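Local coordinates for protein dipeptidase AC. Metallo peptidase. MEROPS family M19 (Rhodobacter sphaeroides, PDB 3LY0) that probably hydrolyses dipeptides as a zinc-dependent metallopeptidase, and here holds a phosphinate mimic of L-Ala-D-Ala beside its two zinc ions, at residues K216-V221 / R244-R249; P177-F180 / D185-E188. All coordinates share one frame; numbering follows the deposited sequence.

Contact 1: K216-V221 / R244-R249. With LY0 ((2R)-3-[(R)-[(1R)-1-aminoethyl](hydroxy)phosphoryl]-2-methylpropanoic acid), chain C.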
loop_
_atom_site.group_PDB
_atom_site.type_symbol
_atom_site.label_atom_id
_atom_site.label_comp_id
_atom_site.label_asym_id
_atom_site.label_seq_id
_atom_site.Cartn_x
_atom_site.Cartn_y
_atom_site.Cartn_z
ATOM N N LYS A 216 15.358 -8.291 7.680
ATOM C CA LYS A 216 16.455 -7.587 8.337
ATOM C C LYS A 216 16.224 -6.081 8.300
ATOM O O LYS A 216 16.470 -5.393 9.287
ATOM C CB LYS A 216 17.813 -7.950 7.733
ATOM C CG LYS A 216 18.247 -9.375 8.058
ATOM C CD LYS A 216 19.675 -9.647 7.589
ATOM C CE LYS A 216 20.059 -11.119 7.765
ATOM N NZ LYS A 216 19.574 -11.980 6.644
ATOM N N GLY A 217 15.724 -5.580 7.173
ATOM C CA GLY A 217 15.427 -4.158 7.072
ATOM C C GLY A 217 14.305 -3.788 8.028
ATOM O O GLY A 217 14.339 -2.739 8.682
ATOM N N PHE A 218 13.305 -4.669 8.114
ATOM C CA PHE A 218 12.199 -4.493 9.043
ATOM C C PHE A 218 12.725 -4.383 10.477
ATOM O O PHE A 218 12.330 -3.497 11.231
ATOM C CB PHE A 218 11.236 -5.680 8.897
ATOM C CG PHE A 218 10.102 -5.688 9.889
ATOM C CD1 PHE A 218 8.829 -5.290 9.511
ATOM C CD2 PHE A 218 10.310 -6.114 11.197
ATOM C CE1 PHE A 218 7.774 -5.314 10.429
ATOM C CE2 PHE A 218 9.264 -6.137 12.118
ATOM C CZ PHE A 218 8.003 -5.733 11.737
ATOM N N ASP A 219 13.621 -5.292 10.851
ATOM C CA ASP A 219 14.193 -5.253 12.195
ATOM C C ASP A 219 14.924 -3.935 12.467
ATOM O O ASP A 219 14.863 -3.402 13.573
ATOM C CB ASP A 219 15.141 -6.434 12.417
ATOM C CG ASP A 219 14.412 -7.761 12.554
ATOM O OD1 ASP A 219 13.186 -7.761 12.798
ATOM O OD2 ASP A 219 15.072 -8.810 12.422
ATOM N N ASP A 220 15.620 -3.426 11.456
ATOM C CA ASP A 220 16.323 -2.152 11.564
ATOM C C ASP A 220 15.349 -1.004 11.817
ATOM O O ASP A 220 15.561 -0.173 12.696
ATOM C CB ASP A 220 17.146 -1.887 10.302
ATOM C CG ASP A 220 18.389 -2.760 10.213
ATOM O OD1 ASP A 220 18.838 -3.292 11.259
ATOM O OD2 ASP A 220 18.917 -2.925 9.094
ATOM N N VAL A 221 14.254 -0.965 11.061
ATOM C CA VAL A 221 13.271 0.085 11.273
ATOM C C VAL A 221 12.636 -0.047 12.658
ATOM O O VAL A 221 12.439 0.945 13.359
ATOM C CB VAL A 221 12.187 0.091 10.184
ATOM C CG1 VAL A 221 11.181 1.203 10.459
ATOM C CG2 VAL A 221 12.825 0.260 8.819
ATOM N N ARG A 244 6.216 -11.692 0.896
ATOM C CA ARG A 244 5.627 -10.364 1.090
ATOM C C ARG A 244 4.816 -10.208 2.377
ATOM O O ARG A 244 4.480 -9.085 2.773
ATOM C CB ARG A 244 4.786 -9.987 -0.121
ATOM C CG ARG A 244 5.606 -9.353 -1.234
ATOM C CD ARG A 244 5.923 -7.898 -0.909
ATOM N NE ARG A 244 4.793 -7.008 -1.183
ATOM C CZ ARG A 244 4.007 -6.445 -0.267
ATOM N NH1 ARG A 244 4.185 -6.669 1.031
ATOM N NH2 ARG A 244 3.041 -5.625 -0.661
ATOM N N ASN A 245 4.487 -11.321 3.024
ATOM C CA ASN A 245 3.670 -11.276 4.238
ATOM C C ASN A 245 4.478 -11.161 5.535
ATOM O O ASN A 245 5.716 -11.205 5.518
ATOM C CB ASN A 245 2.699 -12.460 4.249
ATOM C CG ASN A 245 1.569 -12.284 3.250
ATOM O OD1 ASN A 245 1.289 -11.165 2.803
ATOM N ND2 ASN A 245 0.902 -13.375 2.910
ATOM N N LEU A 246 3.769 -10.985 6.645
ATOM C CA LEU A 246 4.393 -10.676 7.923
ATOM C C LEU A 246 4.306 -11.876 8.863
ATOM O O LEU A 246 3.238 -12.450 9.044
ATOM C CB LEU A 246 3.687 -9.473 8.565
ATOM C CG LEU A 246 3.861 -8.130 7.847
ATOM C CD1 LEU A 246 2.806 -7.139 8.304
ATOM C CD2 LEU A 246 5.253 -7.574 8.064
ATOM N N THR A 247 5.428 -12.231 9.476
ATOM C CA THR A 247 5.426 -13.331 10.446
ATOM C C THR A 247 4.801 -12.875 11.759
ATOM O O THR A 247 4.633 -11.671 12.004
ATOM C CB THR A 247 6.844 -13.821 10.751
ATOM O OG1 THR A 247 7.546 -12.814 11.495
ATOM C CG2 THR A 247 7.605 -14.114 9.463
ATOM N N ASP A 248 4.450 -13.834 12.608
ATOM C CA ASP A 248 3.864 -13.490 13.896
ATOM C C ASP A 248 4.819 -12.652 14.737
ATOM O O ASP A 248 4.384 -11.774 15.489
ATOM C CB ASP A 248 3.428 -14.749 14.657
ATOM C CG ASP A 248 2.154 -15.362 14.095
ATOM O OD1 ASP A 248 1.537 -14.772 13.182
ATOM O OD2 ASP A 248 1.771 -16.447 14.575
ATOM N N ARG A 249 6.117 -12.910 14.598
ATOM C CA ARG A 249 7.122 -12.129 15.301
ATOM C C ARG A 249 7.073 -10.679 14.836
ATOM O O ARG A 249 7.120 -9.753 15.642
ATOM C CB ARG A 249 8.519 -12.704 15.084
ATOM C CG ARG A 249 9.574 -12.043 15.969
ATOM C CD ARG A 249 10.981 -12.440 15.578
ATOM N NE ARG A 249 11.304 -11.978 14.231
ATOM C CZ ARG A 249 11.812 -10.778 13.956
ATOM N NH1 ARG A 249 12.072 -9.924 14.937
ATOM N NH2 ARG A 249 12.059 -10.436 12.703
HETATM P P LY0 C . 2.623 -3.473 -5.999
HETATM C C1 LY0 C . 3.638 -3.269 -8.593
HETATM N N1 LY0 C . 3.129 -1.198 -7.329
HETATM C C2 LY0 C . 2.748 -2.576 -7.585
HETATM C C4 LY0 C . 1.763 -5.078 -6.242
HETATM C C5 LY0 C . 2.442 -6.271 -5.630
HETATM C C6 LY0 C . 2.881 -6.032 -4.211
HETATM C C7 LY0 C . 1.729 -7.580 -5.853
HETATM O O31 LY0 C . 1.860 -2.553 -5.075
HETATM O O32 LY0 C . 4.062 -3.676 -5.419
HETATM O O61 LY0 C . 3.748 -6.902 -3.635
HETATM O O62 LY0 C . 2.496 -5.042 -3.567
#
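D219, on helix 215-224 of this TIM-barrel metallopeptidase, takes the guanidinium of R249, from the first turn of helix 248-256, end-on. Both terminal nitrogens close on a single oxygen: NH2 reaches D219 OD1 at 2.9 Å through the syn lone pair, while NH1 comes in from above the carboxylate plane at 3.2 Å, a more bent bond. OD1 lies in the guanidinium plane, yet the two flat groups stand 75° apart. R249 NH2 also forms a salt bridge with E215, its stronger partner, so the arginine is shared by two acids; an alanine in place of D219 would probably leave it leaning on E215 alone, its NH1 without this acceptor and its tip freer to turn. Deeper in, F218, with CG anti to the backbone N (chi1 175°), crosses the L246 side chain at about a right angle, CE1 to CD2 at 4.1 Å. M253 and I254 of helix 248-256 add to this apolar layer, M253 against F218 and I254 against L246. At the other end of 244-249, R244 grips the inhibitor's carboxylate: NE bonds LY0 O61 at 2.7 Å, and NH2 bonds LY0 O62 at 3.0 Å, almost straight at 175°.

Contact 2: P177-F180 / D185-E188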
loop_
_atom_site.group_PDB
_atom_site.type_symbol
_atom_site.label_atom_id
_atom_site.label_comp_id
_atom_site.label_asym_id
_atom_site.label_seq_id
_atom_site.Cartn_x
_atom_site.Cartn_y
_atom_site.Cartn_z
ATOM N N PRO A 177 12.312 -10.404 -2.772
ATOM C CA PRO A 177 11.850 -10.884 -4.070
ATOM C C PRO A 177 10.480 -11.514 -3.898
ATOM O O PRO A 177 10.139 -11.925 -2.779
ATOM C CB PRO A 177 12.871 -11.972 -4.412
ATOM C CG PRO A 177 13.309 -12.482 -3.066
ATOM C CD PRO A 177 13.362 -11.263 -2.194
ATOM N N PHE A 178 9.698 -11.586 -4.966
ATOM C CA PHE A 178 8.421 -12.290 -4.914
ATOM C C PHE A 178 8.670 -13.784 -4.978
ATOM O O PHE A 178 9.178 -14.290 -5.980
ATOM C CB PHE A 178 7.528 -11.866 -6.072
ATOM C CG PHE A 178 7.167 -10.421 -6.040
ATOM C CD1 PHE A 178 6.181 -9.964 -5.175
ATOM C CD2 PHE A 178 7.822 -9.511 -6.853
ATOM C CE1 PHE A 178 5.850 -8.626 -5.130
ATOM C CE2 PHE A 178 7.492 -8.172 -6.817
ATOM C CZ PHE A 178 6.505 -7.726 -5.952
ATOM N N ARG A 179 8.319 -14.489 -3.907
ATOM C CA ARG A 179 8.565 -15.923 -3.835
ATOM C C ARG A 179 7.478 -16.596 -3.011
ATOM O O ARG A 179 6.942 -16.011 -2.076
ATOM C CB ARG A 179 9.936 -16.163 -3.203
ATOM C CG ARG A 179 10.249 -17.581 -2.800
ATOM C CD ARG A 179 11.604 -17.612 -2.105
ATOM N NE ARG A 179 12.650 -17.098 -2.984
ATOM C CZ ARG A 179 13.641 -16.290 -2.615
ATOM N NH1 ARG A 179 13.763 -15.886 -1.357
ATOM N NH2 ARG A 179 14.531 -15.897 -3.509
ATOM N N PHE A 180 7.145 -17.832 -3.361
ATOM C CA PHE A 180 6.241 -18.635 -2.543
ATOM C C PHE A 180 6.606 -20.104 -2.700
ATOM O O PHE A 180 6.739 -20.572 -3.825
ATOM C CB PHE A 180 4.785 -18.456 -2.970
ATOM C CG PHE A 180 3.811 -19.192 -2.085
ATOM C CD1 PHE A 180 3.188 -18.538 -1.030
ATOM C CD2 PHE A 180 3.550 -20.543 -2.281
ATOM C CE1 PHE A 180 2.312 -19.208 -0.205
ATOM C CE2 PHE A 180 2.672 -21.231 -1.453
ATOM C CZ PHE A 180 2.047 -20.563 -0.410
ATOM N N ASP A 185 12.979 -13.202 5.264
ATOM C CA ASP A 185 14.396 -12.939 5.524
ATOM C C ASP A 185 15.219 -13.290 4.294
ATOM O O ASP A 185 15.887 -14.325 4.242
ATOM C CB ASP A 185 14.862 -13.730 6.751
ATOM C CG ASP A 185 16.251 -13.340 7.211
ATOM O OD1 ASP A 185 16.821 -12.367 6.675
ATOM O OD2 ASP A 185 16.778 -14.016 8.122
ATOM N N THR A 186 15.177 -12.403 3.307
ATOM C CA THR A 186 15.707 -12.692 1.981
ATOM C C THR A 186 17.022 -11.994 1.652
ATOM O O THR A 186 17.620 -12.253 0.603
ATOM C CB THR A 186 14.681 -12.326 0.904
ATOM O OG1 THR A 186 14.329 -10.939 1.046
ATOM C CG2 THR A 186 13.433 -13.165 1.057
ATOM N N GLY A 187 17.468 -11.106 2.536
ATOM C CA GLY A 187 18.700 -10.372 2.282
ATOM C C GLY A 187 19.159 -9.424 3.374
ATOM O O GLY A 187 18.743 -9.521 4.533
ATOM N N GLU A 188 20.023 -8.487 2.990
ATOM C CA GLU A 188 20.651 -7.585 3.943
ATOM C C GLU A 188 19.709 -6.501 4.446
ATOM O O GLU A 188 18.698 -6.190 3.810
ATOM C CB GLU A 188 21.880 -6.925 3.316
ATOM C CG GLU A 188 22.967 -7.899 2.899
ATOM C CD GLU A 188 24.137 -7.211 2.214
ATOM O OE1 GLU A 188 25.104 -7.913 1.851
ATOM O OE2 GLU A 188 24.093 -5.970 2.038
#
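T186 sets its OG1 and CB against the CD corner of the P177 ring, where the loop that follows strand 179-180 on the way to helix 192-204 folds back over the residues leading into that strand. Most of the contact is van der Waals packing on the proline ring. P177 CD lies 3.4 Å from T186 OG1 and 3.5 Å from T186 CB, so the hydroxyl end and the branch point share one ring carbon. The methyl is a little farther off, with T186 CG2 3.8 Å from P177 CD. The threonine also touches V176 and N214, which extend its surroundings beyond the proline.

The second kind of contact sets a methyl beside a charged group. The side chains of R179 and T186 run antiparallel alongside one another, and R179 NH1 passes T186 CG2 at 3.7 Å, the guanidinium lying obliquely to the methyl. R179 starts with CG anti to the backbone N (chi1 168°) and bends at chi3 (-59°), which brings its head alongside the threonine.

The polar bonds run to other parts of the chain. R179 NH2 makes a salt bridge with E80, on the strand 79-80 that pairs antiparallel with 179-180, and T243 OG1 bonds both P177 O and R179 N. No hydrogen bond joins 177-180 to 185-188, so the loop rests here on shape and dispersion, while E80 supplies the charge partner of R179.

How the contacts relate
Contact 2 closes before contact 1 opens along the chain, yet their centres lie only about 11 Å apart and they touch directly. K216 of contact 1 reaches D185 of contact 2 in a salt bridge, NZ to OD1 at 2.8 Å, and so ties helix 215-224 to the loop 185-188; K216 CD also lies 3.2 Å from G187 O. A further junction lies at the inhibitor: R244 CG packs against F178 CE1 at 4.0 Å, and both residues belong to the LY0 pocket, to which each contact therefore contributes one residue. The side chain of L246 is about 12 Å and that of P177 about 13 Å from a bound zinc ion, and P177 is about 10 Å from LY0.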